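Local coordinates for N-acetylglucosamine-6-phosphate deacetylase (Thermotoga maritima, PDB 1O12), which probably removes the acetyl group from N-acetylglucosamine 6-phosphate, as a metal-dependent hydrolase of the NagA family, at residues M71-S76 and L106-D111; K101-L106 and L152-S157; Q309-F314 and T323-V328. All blocks are in the same frame, centred on the assembly; numbering follows the deposited sequence.

Interaction 1: M71-S76 and L106-D111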
HETATM    1  N   MSE A  71     -29.192 -10.629  16.316  1.00 49.20           N
HETATM    2  CA  MSE A  71     -29.327 -10.815  17.755  1.00 51.00           C
HETATM    3  C   MSE A  71     -30.714 -11.359  18.132  1.00 49.18           C
HETATM    4  O   MSE A  71     -30.859 -12.072  19.127  1.00 48.91           O
HETATM    5  CB  MSE A  71     -29.026  -9.508  18.511  1.00 55.94           C
HETATM    6  CG  MSE A  71     -27.551  -9.057  18.448  1.00 62.32           C
HETATM    7 SE   MSE A  71     -26.140 -10.476  18.612  1.00 75.47          SE
HETATM    8  CE  MSE A  71     -25.785 -10.405  20.535  1.00 69.37           C
ATOM      9  N   ASN A  72     -31.726 -11.044  17.326  1.00 47.70           N
ATOM     10  CA  ASN A  72     -33.085 -11.525  17.572  1.00 46.55           C
ATOM     11  C   ASN A  72     -33.427 -12.691  16.637  1.00 45.19           C
ATOM     12  O   ASN A  72     -34.534 -13.213  16.651  1.00 46.09           O
ATOM     13  CB  ASN A  72     -34.078 -10.362  17.422  1.00 49.57           C
ATOM     14  CG  ASN A  72     -33.840  -9.243  18.476  1.00 53.98           C
ATOM     15  OD1 ASN A  72     -34.071  -9.443  19.687  1.00 56.32           O
ATOM     16  ND2 ASN A  72     -33.361  -8.080  18.021  1.00 52.71           N
ATOM     17  N   CYS A  73     -32.448 -13.083  15.826  1.00 42.76           N
ATOM     18  CA  CYS A  73     -32.546 -14.198  14.904  1.00 40.45           C
ATOM     19  C   CYS A  73     -33.637 -14.084  13.886  1.00 41.14           C
ATOM     20  O   CYS A  73     -34.348 -15.052  13.623  1.00 38.67           O
ATOM     21  CB  CYS A  73     -32.717 -15.494  15.670  1.00 40.63           C
ATOM     22  SG  CYS A  73     -31.454 -15.767  16.942  1.00 44.98           S
ATOM     23  N   ASP A  74     -33.760 -12.899  13.297  1.00 41.57           N
ATOM     24  CA  ASP A  74     -34.768 -12.663  12.276  1.00 42.50           C
ATOM     25  C   ASP A  74     -34.213 -13.101  10.925  1.00 41.51           C
ATOM     26  O   ASP A  74     -34.124 -12.312   9.996  1.00 43.41           O
ATOM     27  CB  ASP A  74     -35.125 -11.178  12.234  1.00 43.96           C
ATOM     28  CG  ASP A  74     -35.468 -10.631  13.603  1.00 45.58           C
ATOM     29  OD1 ASP A  74     -36.469 -11.102  14.186  1.00 49.10           O
ATOM     30  OD2 ASP A  74     -34.744  -9.736  14.102  1.00 44.56           O
ATOM     31  N   PHE A  75     -33.838 -14.365  10.825  1.00 41.05           N
ATOM     32  CA  PHE A  75     -33.283 -14.909   9.593  1.00 40.06           C
ATOM     33  C   PHE A  75     -34.245 -14.802   8.417  1.00 40.72           C
ATOM     34  O   PHE A  75     -33.863 -14.362   7.329  1.00 42.71           O
ATOM     35  CB  PHE A  75     -32.881 -16.370   9.813  1.00 37.15           C
ATOM     36  CG  PHE A  75     -31.996 -16.569  11.007  1.00 35.18           C
ATOM     37  CD1 PHE A  75     -32.327 -17.505  11.986  1.00 32.72           C
ATOM     38  CD2 PHE A  75     -30.849 -15.791  11.174  1.00 32.70           C
ATOM     39  CE1 PHE A  75     -31.537 -17.666  13.121  1.00 33.01           C
ATOM     40  CE2 PHE A  75     -30.042 -15.934  12.309  1.00 32.90           C
ATOM     41  CZ  PHE A  75     -30.385 -16.876  13.291  1.00 33.20           C
ATOM     42  N   SER A  76     -35.493 -15.199   8.625  1.00 40.94           N
ATOM     43  CA  SER A  76     -36.485 -15.143   7.566  1.00 39.35           C
ATOM     44  C   SER A  76     -36.635 -13.751   6.997  1.00 39.67           C
ATOM     45  O   SER A  76     -36.780 -13.585   5.784  1.00 38.46           O
ATOM     46  CB  SER A  76     -37.841 -15.596   8.078  1.00 39.86           C
ATOM     47  OG  SER A  76     -38.732 -15.699   6.983  1.00 41.68           O
ATOM     48  N   LEU A 106     -26.675 -19.643  17.505  1.00 35.60           N
ATOM     49  CA  LEU A 106     -26.226 -20.770  16.716  1.00 34.51           C
ATOM     50  C   LEU A 106     -27.355 -21.820  16.652  1.00 35.52           C
ATOM     51  O   LEU A 106     -27.589 -22.437  15.612  1.00 34.36           O
ATOM     52  CB  LEU A 106     -24.961 -21.371  17.331  1.00 32.01           C
ATOM     53  CG  LEU A 106     -23.703 -20.511  17.164  1.00 32.68           C
ATOM     54  CD1 LEU A 106     -22.534 -21.156  17.910  1.00 28.79           C
ATOM     55  CD2 LEU A 106     -23.351 -20.348  15.656  1.00 31.25           C
ATOM     56  N   ARG A 107     -28.083 -21.982  17.755  1.00 35.66           N
ATOM     57  CA  ARG A 107     -29.146 -22.973  17.830  1.00 37.02           C
ATOM     58  C   ARG A 107     -30.333 -22.654  16.925  1.00 36.30           C
ATOM     59  O   ARG A 107     -30.857 -23.543  16.247  1.00 34.89           O
ATOM     60  CB  ARG A 107     -29.607 -23.117  19.287  1.00 40.15           C
ATOM     61  CG  ARG A 107     -30.616 -24.213  19.559  1.00 43.78           C
ATOM     62  CD  ARG A 107     -30.858 -24.348  21.071  1.00 47.23           C
ATOM     63  NE  ARG A 107     -31.340 -23.098  21.675  1.00 49.56           N
ATOM     64  CZ  ARG A 107     -30.699 -22.407  22.632  1.00 50.07           C
ATOM     65  NH1 ARG A 107     -29.522 -22.826  23.131  1.00 46.05           N
ATOM     66  NH2 ARG A 107     -31.244 -21.274  23.086  1.00 48.48           N
ATOM     67  N   LYS A 108     -30.754 -21.394  16.903  1.00 36.48           N
ATOM     68  CA  LYS A 108     -31.871 -21.009  16.063  1.00 37.60           C
ATOM     69  C   LYS A 108     -31.516 -20.971  14.574  1.00 38.66           C
ATOM     70  O   LYS A 108     -32.372 -21.207  13.703  1.00 39.59           O
ATOM     71  CB  LYS A 108     -32.405 -19.664  16.498  1.00 39.08           C
ATOM     72  CG  LYS A 108     -33.112 -19.673  17.846  1.00 41.16           C
ATOM     73  CD  LYS A 108     -33.771 -18.299  18.054  1.00 42.01           C
ATOM     74  CE  LYS A 108     -34.446 -18.158  19.407  1.00 42.26           C
ATOM     75  NZ  LYS A 108     -35.361 -16.970  19.413  1.00 44.63           N
ATOM     76  N   ALA A 109     -30.260 -20.672  14.269  1.00 38.56           N
ATOM     77  CA  ALA A 109     -29.847 -20.647  12.876  1.00 38.88           C
ATOM     78  C   ALA A 109     -29.817 -22.108  12.391  1.00 38.55           C
ATOM     79  O   ALA A 109     -30.239 -22.410  11.260  1.00 38.38           O
ATOM     80  CB  ALA A 109     -28.457 -19.987  12.744  1.00 39.44           C
ATOM     81  N   ARG A 110     -29.325 -23.002  13.253  1.00 37.03           N
ATOM     82  CA  ARG A 110     -29.260 -24.430  12.949  1.00 36.77           C
ATOM     83  C   ARG A 110     -30.672 -24.964  12.669  1.00 36.69           C
ATOM     84  O   ARG A 110     -30.868 -25.729  11.727  1.00 36.67           O
ATOM     85  CB  ARG A 110     -28.651 -25.211  14.126  1.00 37.58           C
ATOM     86  CG  ARG A 110     -28.448 -26.750  13.903  1.00 35.85           C
ATOM     87  CD  ARG A 110     -28.475 -27.517  15.263  1.00 36.36           C
ATOM     88  NE  ARG A 110     -29.764 -27.349  15.955  1.00 36.64           N
ATOM     89  CZ  ARG A 110     -29.988 -27.596  17.244  1.00 36.55           C
ATOM     90  NH1 ARG A 110     -29.020 -28.034  18.025  1.00 37.10           N
ATOM     91  NH2 ARG A 110     -31.181 -27.362  17.767  1.00 37.21           N
ATOM     92  N   ASP A 111     -31.647 -24.553  13.479  1.00 35.15           N
ATOM     93  CA  ASP A 111     -33.017 -25.009  13.288  1.00 35.68           C
ATOM     94  C   ASP A 111     -33.605 -24.366  12.035  1.00 36.39           C
ATOM     95  O   ASP A 111     -34.410 -24.980  11.305  1.00 37.15           O
ATOM     96  CB  ASP A 111     -33.914 -24.641  14.487  1.00 36.11           C
ATOM     97  CG  ASP A 111     -33.525 -25.348  15.774  1.00 35.92           C
ATOM     98  OD1 ASP A 111     -32.853 -26.407  15.731  1.00 38.30           O
ATOM     99  OD2 ASP A 111     -33.920 -24.844  16.844  1.00 36.46           O
TER
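Phe75 leans its ring on the backbone of helix 99-115 at Ala109, and there the packing between 71-76 and 106-111 is densest. Atom CE1 of Phe75 stands 3.4 Å from CA of Ala109, and CZ of the same ring lies 3.7 Å from the Ala109 CB methyl. One residue earlier, the carbonyl carbon of Lys108 is 3.6 Å from Phe75 CE1. The approach is oblique, and it comes this near the main chain probably because Ala109 ends at a methyl. A chi1 of -52°, with CG of Phe75 anti to its own carbonyl carbon, swings the ring across to the helix. Over one of its faces sits Cys73 O, 3.6 Å above the plane and offset from the centre. In the layer around the TIM-type barrel of the amidohydrolases, the loop leading into helix 75-83 thus packs on helix 99-115, which connects the parallel strands 87-93 and 121-127. Strand 121-127 backs this packing, through Leu121 against Phe75 and Val124 against Ala109, and Tyr112 meets the Phe75 ring with the planes at about 55°. With an alanine here the CE1 and CZ contacts go, which would probably open a gap bounded by Ala109, Tyr112 and Leu121. Toward solvent the contact thins to Cys73 and the exposed Lys108. The sulfur SG of Cys73 makes van der Waals contacts with the methylene CD of Lys108 at 3.6 Å and CB of the same lysine at 4.0 Å. Lys108 runs extended past the thiol, and its NZ forms a salt bridge with Glu104, one turn back.

Interaction 2: K101-L106 and L152-S157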
ATOM      1  N   LYS A 101     -26.071 -16.061  24.646  1.00 49.58           N
ATOM      2  CA  LYS A 101     -26.677 -15.555  23.419  1.00 49.67           C
ATOM      3  C   LYS A 101     -26.132 -16.324  22.232  1.00 49.52           C
ATOM      4  O   LYS A 101     -26.876 -16.743  21.356  1.00 49.11           O
ATOM      5  CB  LYS A 101     -26.370 -14.070  23.247  1.00 49.08           C
ATOM      6  CG  LYS A 101     -27.168 -13.178  24.162  1.00 51.82           C
ATOM      7  CD  LYS A 101     -28.657 -13.408  23.960  1.00 54.50           C
ATOM      8  CE  LYS A 101     -29.047 -13.299  22.483  1.00 54.58           C
ATOM      9  NZ  LYS A 101     -28.616 -11.987  21.929  1.00 56.23           N
HETATM   10  N   MSE A 102     -24.818 -16.488  22.224  1.00 49.72           N
HETATM   11  CA  MSE A 102     -24.110 -17.207  21.188  1.00 51.99           C
HETATM   12  C   MSE A 102     -24.759 -18.574  20.926  1.00 50.23           C
HETATM   13  O   MSE A 102     -25.164 -18.861  19.798  1.00 51.11           O
HETATM   14  CB  MSE A 102     -22.661 -17.395  21.636  1.00 58.33           C
HETATM   15  CG  MSE A 102     -21.582 -16.937  20.682  1.00 66.83           C
HETATM   16 SE   MSE A 102     -19.945 -16.465  21.698  1.00 81.69          SE
HETATM   17  CE  MSE A 102     -20.269 -14.538  21.963  1.00 76.56           C
ATOM     18  N   LYS A 103     -24.851 -19.413  21.963  1.00 47.93           N
ATOM     19  CA  LYS A 103     -25.436 -20.752  21.839  1.00 45.18           C
ATOM     20  C   LYS A 103     -26.845 -20.675  21.290  1.00 42.93           C
ATOM     21  O   LYS A 103     -27.228 -21.507  20.471  1.00 41.77           O
ATOM     22  CB  LYS A 103     -25.477 -21.484  23.184  1.00 46.00           C
ATOM     23  CG  LYS A 103     -24.109 -21.757  23.832  1.00 49.56           C
ATOM     24  CD  LYS A 103     -24.094 -23.147  24.506  1.00 52.46           C
ATOM     25  CE  LYS A 103     -25.272 -23.343  25.484  1.00 54.27           C
ATOM     26  NZ  LYS A 103     -25.637 -24.780  25.774  1.00 54.57           N
ATOM     27  N   GLU A 104     -27.605 -19.673  21.731  1.00 40.58           N
ATOM     28  CA  GLU A 104     -28.978 -19.492  21.274  1.00 40.21           C
ATOM     29  C   GLU A 104     -29.040 -19.045  19.811  1.00 39.26           C
ATOM     30  O   GLU A 104     -29.925 -19.465  19.061  1.00 39.83           O
ATOM     31  CB  GLU A 104     -29.716 -18.467  22.146  1.00 42.60           C
ATOM     32  CG  GLU A 104     -31.205 -18.261  21.771  1.00 48.80           C
ATOM     33  CD  GLU A 104     -31.582 -16.781  21.570  1.00 53.56           C
ATOM     34  OE1 GLU A 104     -32.720 -16.484  21.118  1.00 55.45           O
ATOM     35  OE2 GLU A 104     -30.736 -15.905  21.864  1.00 57.28           O
ATOM     36  N   ILE A 105     -28.112 -18.191  19.394  1.00 37.10           N
ATOM     37  CA  ILE A 105     -28.131 -17.741  18.012  1.00 35.59           C
ATOM     38  C   ILE A 105     -27.696 -18.887  17.087  1.00 36.54           C
ATOM     39  O   ILE A 105     -28.294 -19.097  16.028  1.00 34.65           O
ATOM     40  CB  ILE A 105     -27.255 -16.500  17.839  1.00 33.61           C
ATOM     41  CG1 ILE A 105     -27.958 -15.325  18.525  1.00 31.24           C
ATOM     42  CG2 ILE A 105     -27.050 -16.199  16.348  1.00 32.61           C
ATOM     43  CD1 ILE A 105     -27.094 -14.167  18.834  1.00 29.73           C
ATOM     44  N   LEU A 106     -26.675 -19.643  17.505  1.00 35.60           N
ATOM     45  CA  LEU A 106     -26.226 -20.770  16.716  1.00 34.51           C
ATOM     46  C   LEU A 106     -27.355 -21.820  16.652  1.00 35.52           C
ATOM     47  O   LEU A 106     -27.589 -22.437  15.612  1.00 34.36           O
ATOM     48  CB  LEU A 106     -24.961 -21.371  17.331  1.00 32.01           C
ATOM     49  CG  LEU A 106     -23.703 -20.511  17.164  1.00 32.68           C
ATOM     50  CD1 LEU A 106     -22.534 -21.156  17.910  1.00 28.79           C
ATOM     51  CD2 LEU A 106     -23.351 -20.348  15.656  1.00 31.25           C
ATOM     52  N   LEU A 152     -14.584 -22.784  23.504  1.00 43.17           N
ATOM     53  CA  LEU A 152     -14.235 -23.367  22.240  1.00 43.48           C
ATOM     54  C   LEU A 152     -15.175 -24.532  21.928  1.00 44.34           C
ATOM     55  O   LEU A 152     -15.511 -24.780  20.765  1.00 44.95           O
ATOM     56  CB  LEU A 152     -12.803 -23.864  22.282  1.00 43.02           C
ATOM     57  CG  LEU A 152     -12.270 -24.205  20.892  1.00 45.59           C
ATOM     58  CD1 LEU A 152     -11.954 -22.872  20.158  1.00 43.89           C
ATOM     59  CD2 LEU A 152     -11.016 -25.101  20.985  1.00 44.34           C
ATOM     60  N   SER A 153     -15.622 -25.233  22.970  1.00 43.90           N
ATOM     61  CA  SER A 153     -16.501 -26.389  22.785  1.00 43.56           C
ATOM     62  C   SER A 153     -17.925 -26.073  22.332  1.00 42.58           C
ATOM     63  O   SER A 153     -18.660 -26.970  21.949  1.00 42.85           O
ATOM     64  CB  SER A 153     -16.563 -27.232  24.074  1.00 43.48           C
ATOM     65  OG  SER A 153     -17.510 -26.717  25.001  1.00 42.50           O
ATOM     66  N   GLU A 154     -18.329 -24.814  22.395  1.00 42.48           N
ATOM     67  CA  GLU A 154     -19.668 -24.452  21.956  1.00 42.97           C
ATOM     68  C   GLU A 154     -19.675 -23.886  20.527  1.00 42.55           C
ATOM     69  O   GLU A 154     -20.735 -23.613  19.977  1.00 43.25           O
ATOM     70  CB  GLU A 154     -20.279 -23.418  22.902  1.00 45.51           C
ATOM     71  CG  GLU A 154     -20.472 -23.892  24.324  1.00 47.52           C
ATOM     72  CD  GLU A 154     -21.395 -25.081  24.417  1.00 50.02           C
ATOM     73  OE1 GLU A 154     -21.085 -25.981  25.210  1.00 51.52           O
ATOM     74  OE2 GLU A 154     -22.433 -25.118  23.712  1.00 52.31           O
ATOM     75  N   ILE A 155     -18.506 -23.731  19.913  1.00 41.60           N
ATOM     76  CA  ILE A 155     -18.432 -23.164  18.567  1.00 40.33           C
ATOM     77  C   ILE A 155     -18.275 -24.226  17.497  1.00 40.89           C
ATOM     78  O   ILE A 155     -17.228 -24.865  17.394  1.00 41.28           O
ATOM     79  CB  ILE A 155     -17.259 -22.179  18.440  1.00 37.84           C
ATOM     80  CG1 ILE A 155     -17.395 -21.071  19.487  1.00 37.57           C
ATOM     81  CG2 ILE A 155     -17.220 -21.610  17.055  1.00 33.36           C
ATOM     82  CD1 ILE A 155     -16.196 -20.088  19.539  1.00 37.20           C
ATOM     83  N   ASP A 156     -19.313 -24.381  16.684  1.00 40.25           N
ATOM     84  CA  ASP A 156     -19.313 -25.371  15.624  1.00 40.75           C
ATOM     85  C   ASP A 156     -20.495 -25.046  14.698  1.00 40.15           C
ATOM     86  O   ASP A 156     -21.172 -24.026  14.870  1.00 39.37           O
ATOM     87  CB  ASP A 156     -19.479 -26.776  16.246  1.00 43.40           C
ATOM     88  CG  ASP A 156     -19.040 -27.912  15.304  1.00 46.34           C
ATOM     89  OD1 ASP A 156     -18.893 -29.059  15.803  1.00 48.69           O
ATOM     90  OD2 ASP A 156     -18.849 -27.671  14.083  1.00 46.24           O
ATOM     91  N   SER A 157     -20.755 -25.919  13.729  1.00 39.20           N
ATOM     92  CA  SER A 157     -21.851 -25.688  12.799  1.00 36.81           C
ATOM     93  C   SER A 157     -23.026 -25.310  13.670  1.00 35.71           C
ATOM     94  O   SER A 157     -23.269 -25.956  14.686  1.00 37.39           O
ATOM     95  CB  SER A 157     -22.142 -26.961  11.997  1.00 35.62           C
ATOM     96  OG  SER A 157     -22.803 -26.652  10.786  1.00 32.95           O
TER
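Leu106 and Lys103, one turn apart on helix 99-115, face the loop 152-157, and each meets it in a different way. In the amidohydrolase barrel this helix follows strand 87-93 and leads to strand 121-127, whereas the loop leads into strand 159-164, the parallel neighbour of 121-127; the contact therefore joins the outer surfaces of consecutive barrel units. The van der Waals part belongs to Leu106. Its methyl CD1 comes 3.7 Å from the backbone oxygen O of Glu154, and the other branch, CD2, lies 4.3 Å from O of Asp156, so the forked end is set against two carbonyl oxygens of the loop. A chi1 of -72°, which sets CG anti to the carbonyl carbon, turns this fork to the loop. Underneath, Leu106 also packs on Val124 and Ile155 on Leu126, both of strand 121-127, giving helix and loop a common floor. The charged part pairs Lys103 with Glu154. Both chains are bent and cross obliquely, and Lys103 NZ ends 3.8 Å from Glu154 OE2, a long salt bridge. It is also a doubtful one, because the modelled place of OE2 is uncertain; at most a weak attraction is likely at this partly exposed margin. Polar bonds within the loop and from Arg180 shape it. A type I turn runs from Leu152 to Ile155, with Ile155 N donating to Leu152 O at 3.3 Å, and Arg180 NH1 binds the carbonyl oxygens of these same two residues. Further along, Ser157 N gives its hydrogen to Asp156 OD2 at 2.6 Å with an N-H...O angle of 151°, reaching that oxygen from above the carboxylate plane, 36° out of it.

Interaction 3: Q309-F314 and T323-V328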
ATOM      1  N   GLN A 309     -25.770  -1.530  -3.474  1.00 33.16           N
ATOM      2  CA  GLN A 309     -25.110  -0.238  -3.550  1.00 32.35           C
ATOM      3  C   GLN A 309     -23.610  -0.442  -3.432  1.00 31.80           C
ATOM      4  O   GLN A 309     -22.832   0.268  -4.055  1.00 33.27           O
ATOM      5  CB  GLN A 309     -25.606   0.690  -2.439  1.00 34.24           C
ATOM      6  CG  GLN A 309     -25.216   2.166  -2.643  1.00 36.15           C
ATOM      7  CD  GLN A 309     -25.685   2.703  -3.995  1.00 36.99           C
ATOM      8  OE1 GLN A 309     -26.875   2.681  -4.300  1.00 37.78           O
ATOM      9  NE2 GLN A 309     -24.744   3.183  -4.809  1.00 36.33           N
ATOM     10  N   ALA A 310     -23.219  -1.434  -2.642  1.00 30.28           N
ATOM     11  CA  ALA A 310     -21.823  -1.770  -2.452  1.00 27.96           C
ATOM     12  C   ALA A 310     -21.193  -2.066  -3.806  1.00 28.51           C
ATOM     13  O   ALA A 310     -20.110  -1.577  -4.110  1.00 28.26           O
ATOM     14  CB  ALA A 310     -21.698  -2.966  -1.560  1.00 24.37           C
ATOM     15  N   VAL A 311     -21.875  -2.856  -4.624  1.00 28.59           N
ATOM     16  CA  VAL A 311     -21.350  -3.212  -5.931  1.00 29.00           C
ATOM     17  C   VAL A 311     -21.211  -1.996  -6.847  1.00 30.74           C
ATOM     18  O   VAL A 311     -20.165  -1.810  -7.511  1.00 29.06           O
ATOM     19  CB  VAL A 311     -22.241  -4.281  -6.604  1.00 29.62           C
ATOM     20  CG1 VAL A 311     -21.746  -4.591  -8.017  1.00 27.06           C
ATOM     21  CG2 VAL A 311     -22.219  -5.543  -5.757  1.00 28.93           C
ATOM     22  N   LYS A 312     -22.245  -1.159  -6.862  1.00 31.17           N
ATOM     23  CA  LYS A 312     -22.213   0.014  -7.711  1.00 32.35           C
ATOM     24  C   LYS A 312     -21.069   0.910  -7.266  1.00 33.68           C
ATOM     25  O   LYS A 312     -20.293   1.399  -8.100  1.00 33.14           O
ATOM     26  CB  LYS A 312     -23.523   0.794  -7.632  1.00 32.59           C
ATOM     27  CG  LYS A 312     -24.737   0.105  -8.246  1.00 36.24           C
ATOM     28  CD  LYS A 312     -25.854   1.117  -8.521  1.00 38.94           C
ATOM     29  CE  LYS A 312     -27.236   0.476  -8.604  1.00 40.63           C
ATOM     30  NZ  LYS A 312     -27.770   0.051  -7.250  1.00 44.19           N
ATOM     31  N   ASN A 313     -20.964   1.109  -5.950  1.00 32.94           N
ATOM     32  CA  ASN A 313     -19.942   1.984  -5.407  1.00 33.82           C
ATOM     33  C   ASN A 313     -18.577   1.510  -5.806  1.00 34.94           C
ATOM     34  O   ASN A 313     -17.796   2.271  -6.384  1.00 37.90           O
ATOM     35  CB  ASN A 313     -20.012   2.082  -3.863  1.00 35.08           C
ATOM     36  CG  ASN A 313     -21.151   2.972  -3.366  1.00 34.35           C
ATOM     37  OD1 ASN A 313     -21.704   3.782  -4.109  1.00 34.60           O
ATOM     38  ND2 ASN A 313     -21.493   2.830  -2.099  1.00 35.48           N
ATOM     39  N   PHE A 314     -18.290   0.246  -5.509  1.00 35.10           N
ATOM     40  CA  PHE A 314     -16.994  -0.323  -5.817  1.00 34.10           C
ATOM     41  C   PHE A 314     -16.660  -0.130  -7.264  1.00 34.50           C
ATOM     42  O   PHE A 314     -15.551   0.272  -7.604  1.00 33.96           O
ATOM     43  CB  PHE A 314     -16.949  -1.810  -5.507  1.00 33.32           C
ATOM     44  CG  PHE A 314     -15.581  -2.384  -5.635  1.00 32.92           C
ATOM     45  CD1 PHE A 314     -15.144  -2.911  -6.851  1.00 33.21           C
ATOM     46  CD2 PHE A 314     -14.702  -2.345  -4.548  1.00 32.16           C
ATOM     47  CE1 PHE A 314     -13.845  -3.405  -6.990  1.00 32.19           C
ATOM     48  CE2 PHE A 314     -13.408  -2.827  -4.658  1.00 30.94           C
ATOM     49  CZ  PHE A 314     -12.974  -3.362  -5.885  1.00 33.51           C
ATOM     50  N   THR A 323     -16.351  -8.312 -14.737  1.00 30.33           N
ATOM     51  CA  THR A 323     -15.727  -9.587 -14.404  1.00 30.94           C
ATOM     52  C   THR A 323     -15.019  -9.497 -13.041  1.00 32.36           C
ATOM     53  O   THR A 323     -15.020 -10.448 -12.276  1.00 34.04           O
ATOM     54  CB  THR A 323     -14.671 -10.001 -15.431  1.00 30.31           C
ATOM     55  OG1 THR A 323     -15.311 -10.437 -16.639  1.00 29.03           O
ATOM     56  CG2 THR A 323     -13.822 -11.102 -14.869  1.00 27.48           C
ATOM     57  N   GLU A 324     -14.405  -8.361 -12.742  1.00 31.07           N
ATOM     58  CA  GLU A 324     -13.722  -8.201 -11.471  1.00 32.12           C
ATOM     59  C   GLU A 324     -14.695  -8.020 -10.314  1.00 32.96           C
ATOM     60  O   GLU A 324     -14.389  -8.407  -9.174  1.00 33.53           O
ATOM     61  CB  GLU A 324     -12.794  -6.991 -11.511  1.00 34.18           C
ATOM     62  CG  GLU A 324     -11.562  -7.152 -12.382  1.00 33.91           C
ATOM     63  CD  GLU A 324     -10.964  -5.803 -12.681  1.00 35.94           C
ATOM     64  OE1 GLU A 324     -11.649  -5.032 -13.380  1.00 36.95           O
ATOM     65  OE2 GLU A 324      -9.842  -5.495 -12.212  1.00 34.21           O
ATOM     66  N   LEU A 325     -15.844  -7.409 -10.615  1.00 32.76           N
ATOM     67  CA  LEU A 325     -16.887  -7.169  -9.638  1.00 32.84           C
ATOM     68  C   LEU A 325     -17.488  -8.493  -9.208  1.00 32.54           C
ATOM     69  O   LEU A 325     -18.001  -8.601  -8.101  1.00 32.79           O
ATOM     70  CB  LEU A 325     -18.000  -6.311 -10.212  1.00 35.44           C
ATOM     71  CG  LEU A 325     -17.938  -4.798 -10.045  1.00 37.35           C
ATOM     72  CD1 LEU A 325     -19.201  -4.200 -10.700  1.00 37.77           C
ATOM     73  CD2 LEU A 325     -17.845  -4.425  -8.576  1.00 34.65           C
ATOM     74  N   ALA A 326     -17.441  -9.489 -10.085  1.00 29.97           N
ATOM     75  CA  ALA A 326     -17.958 -10.798  -9.733  1.00 30.88           C
ATOM     76  C   ALA A 326     -17.057 -11.453  -8.680  1.00 30.69           C
ATOM     77  O   ALA A 326     -17.525 -12.221  -7.823  1.00 31.23           O
ATOM     78  CB  ALA A 326     -18.038 -11.689 -10.961  1.00 29.52           C
ATOM     79  N   LYS A 327     -15.763 -11.156  -8.735  1.00 30.48           N
ATOM     80  CA  LYS A 327     -14.857 -11.774  -7.783  1.00 29.94           C
ATOM     81  C   LYS A 327     -15.060 -11.177  -6.411  1.00 28.97           C
ATOM     82  O   LYS A 327     -15.171 -11.900  -5.427  1.00 27.14           O
ATOM     83  CB  LYS A 327     -13.423 -11.593  -8.227  1.00 30.58           C
ATOM     84  CG  LYS A 327     -13.121 -12.234  -9.555  1.00 32.70           C
ATOM     85  CD  LYS A 327     -11.649 -12.031  -9.879  1.00 32.99           C
ATOM     86  CE  LYS A 327     -11.218 -12.848 -11.064  1.00 34.20           C
ATOM     87  NZ  LYS A 327      -9.730 -12.820 -11.154  1.00 38.20           N
ATOM     88  N   VAL A 328     -15.145  -9.849  -6.364  1.00 28.69           N
ATOM     89  CA  VAL A 328     -15.328  -9.162  -5.108  1.00 27.61           C
ATOM     90  C   VAL A 328     -16.729  -9.285  -4.532  1.00 26.05           C
ATOM     91  O   VAL A 328     -16.905  -9.181  -3.321  1.00 24.48           O
ATOM     92  CB  VAL A 328     -14.955  -7.657  -5.223  1.00 30.22           C
ATOM     93  CG1 VAL A 328     -13.537  -7.532  -5.760  1.00 30.27           C
ATOM     94  CG2 VAL A 328     -15.963  -6.883  -6.106  1.00 29.62           C
TER
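Two successive helices of the amidohydrolase domain, 307-318 and 322-336, pack together here after the short connection between them. Their local axes come within 10.7 Å, with N-to-C directions 134° apart, so the pair is antiparallel in sense but strongly inclined. Leu325 fills the space between Val311 and Phe314, neighbours one turn apart on the first helix. Its CD1 methyl meets CG1 of Val311 at 3.7 Å, while its CD2 reaches CD1 of the Phe314 ring at 3.5 Å and the backbone oxygen O of Val311 at 3.7 Å. Phe314 and Leu325 lie alongside one another, running in opposite directions, and the ring takes the CD2 methyl obliquely. Val328 approaches differently: its CG2 methyl stands over one face of the Phe314 ring, offset from the middle, 4.1 Å from CD1. Chi1 of Phe314, -172°, places CG anti to the backbone N and sends the ring to the second helix. Strand 262-265 closes in on Phe314 and Val328 through Ile262 and Leu264, and strand 52-59 offers Phe57 to Val311 and Met54 to Leu325. The polar Asn313 turns from the interface, accepting from Gln309 NE2 at OD1 and donating through ND2 to Cys240 O. Every side chain that touches is buried and aliphatic or aromatic, which suggests that close packing and burial of apolar surface, rather than bonds between the two segments, hold this contact.

Interactions 1 and 2 are neighbours, their centres 11 Å apart, and both use helix 99-115: its 106-111 part meets 71-76, its 101-106 part meets 152-157. Leu106 belongs to both segments, though it touches the partner only in interaction 2. Their segments alternate along the chain, so one helix ties an earlier and a later piece of the barrel's outer layer together; Met71 and Cys73 also pack on Ile105 between them. Interaction 3 follows both in sequence and lies on the opposite side of the chain's centre, its own centre 28 Å from that of interaction 1 and 32 Å from that of interaction 2, without touching either. The contacts thus pack two separated parts of the same barrel domain.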